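Local coordinates for propionate kinase (Francisella tularensis subsp. tularensis, PDB 3KHY) that phosphorylates propionate with ATP, and probably interconverts acetate and acetyl phosphate, working as a homodimer, at the interface of chains A and B. Numbering follows the deposited sequence. Chains: chain A/B, Propionate kinase.

The interface of chains A and B. Residues chain A 156-158; chain B 234, 236-237, 260, 264.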
loop_
_atom_site.group_PDB
_atom_site.type_symbol
_atom_site.label_atom_id
_atom_site.label_comp_id
_atom_site.label_asym_id
_atom_site.label_seq_id
_atom_site.Cartn_x
_atom_site.Cartn_y
_atom_site.Cartn_z
ATOM N N TYR A 156 2.914 11.135 -0.706
ATOM C CA TYR A 156 3.689 9.989 -1.175
ATOM C C TYR A 156 5.174 10.359 -1.256
ATOM O O TYR A 156 5.526 11.534 -1.206
ATOM C CB TYR A 156 3.186 9.542 -2.543
ATOM C CG TYR A 156 1.742 9.073 -2.528
ATOM C CD1 TYR A 156 1.342 8.020 -1.710
ATOM C CD2 TYR A 156 0.785 9.679 -3.339
ATOM C CE1 TYR A 156 0.021 7.582 -1.705
ATOM C CE2 TYR A 156 -0.524 9.245 -3.346
ATOM C CZ TYR A 156 -0.906 8.206 -2.525
ATOM O OH TYR A 156 -2.222 7.784 -2.526
ATOM N N ALA A 157 6.041 9.353 -1.378
ATOM C CA ALA A 157 7.475 9.586 -1.517
ATOM C C ALA A 157 7.846 9.699 -2.992
ATOM O O ALA A 157 8.424 8.778 -3.588
ATOM C CB ALA A 157 8.261 8.472 -0.847
ATOM N N ILE A 158 7.487 10.837 -3.568
ATOM C CA ILE A 158 7.661 11.118 -4.990
ATOM C C ILE A 158 8.242 12.526 -5.142
ATOM O O ILE A 158 8.390 13.245 -4.142
ATOM C CB ILE A 158 6.311 11.053 -5.741
ATOM C CG1 ILE A 158 5.330 12.093 -5.195
ATOM C CG2 ILE A 158 5.730 9.643 -5.702
ATOM C CD1 ILE A 158 3.906 11.987 -5.799
ATOM N N SER B 234 9.772 4.933 -4.639
ATOM C CA SER B 234 8.592 5.460 -3.951
ATOM C C SER B 234 8.035 4.531 -2.877
ATOM O O SER B 234 7.465 4.999 -1.881
ATOM C CB SER B 234 7.478 5.697 -4.965
ATOM O OG SER B 234 7.054 4.471 -5.547
ATOM N N CYS B 236 5.058 2.022 -1.616
ATOM C CA CYS B 236 3.596 2.071 -1.787
ATOM C C CYS B 236 3.068 3.365 -2.389
ATOM O O CYS B 236 3.425 4.456 -1.940
ATOM C CB CYS B 236 2.902 1.876 -0.446
ATOM S SG CYS B 236 3.181 0.241 0.210
ATOM N N ILE B 237 2.189 3.224 -3.376
ATOM C CA ILE B 237 1.507 4.366 -3.985
ATOM C C ILE B 237 0.225 3.922 -4.691
ATOM O O ILE B 237 0.111 2.772 -5.139
ATOM C CB ILE B 237 2.439 5.123 -4.950
ATOM C CG1 ILE B 237 1.869 6.498 -5.302
ATOM C CG2 ILE B 237 2.731 4.294 -6.205
ATOM C CD1 ILE B 237 2.931 7.464 -5.849
ATOM N N LEU B 260 9.246 6.482 -10.536
ATOM C CA LEU B 260 8.972 5.829 -9.256
ATOM C C LEU B 260 10.199 5.085 -8.738
ATOM O O LEU B 260 10.410 4.993 -7.526
ATOM C CB LEU B 260 7.770 4.869 -9.372
ATOM C CG LEU B 260 6.404 5.519 -9.616
ATOM C CD1 LEU B 260 5.313 4.448 -9.859
ATOM C CD2 LEU B 260 6.000 6.447 -8.471
ATOM N N SER B 264 12.213 9.057 -7.053
ATOM C CA SER B 264 11.272 9.147 -5.955
ATOM C C SER B 264 11.958 8.860 -4.614
ATOM O O SER B 264 13.149 9.110 -4.463
ATOM C CB SER B 264 10.084 8.223 -6.217
ATOM O OG SER B 264 9.365 8.650 -7.376
HETATM O O HOH W 1 5.238 6.591 -1.862
#
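A:Tyr156, A:Ala157 and A:Ile158 run as a nearly extended loop between helices 151-154 and 160-164 and lie against B:Ser234, B:Cys236 and B:Ile237, themselves in loop, with A:Ala157 turned (psi 74°) between two more extended neighbours. The backbones meet through a water: A:Ala157 N donates to water 1 at 2.9 Å, nearly straight (164° at H). The same water lies 2.7 Å from B:Ser234 O and 2.8 Å from B:Cys236 O. It thus ties one amide of chain A to two carbonyls of chain B.

Beside this link, B:Ile237 is the main apolar contributor from chain B. Its CG1 sits over the middle of one face of the A:Tyr156 ring, 3.8 Å from the centroid, in a CH-pi contact, the two side chains crossing at about a right angle. With CG1 anti to its own backbone N (chi1 -165°), the longer branch reaches across to chain A, and its terminal CD1 carries on past the ring root to meet the gamma-methyl CG2 of A:Ile158 at 3.6 Å. One isoleucine branch therefore packs on both an aromatic face and a methyl. B:Leu260 CD2, from helix 253-262, comes to 4.2 Å from the same CG2, a marginal contact. B:Ser264 CB lies 3.2 Å from A:Ala157 O and also beside A:Ile158 CA, with its OG near A:Ile158 CG2.

The dimer is two-fold symmetric, so this patch occurs twice. It belongs to the homodimer interface and likely contributes to how the subunits are fixed together; centred about 21 Å from B:Asp142, the predicted active-site residue, it is unlikely to act directly in catalysis.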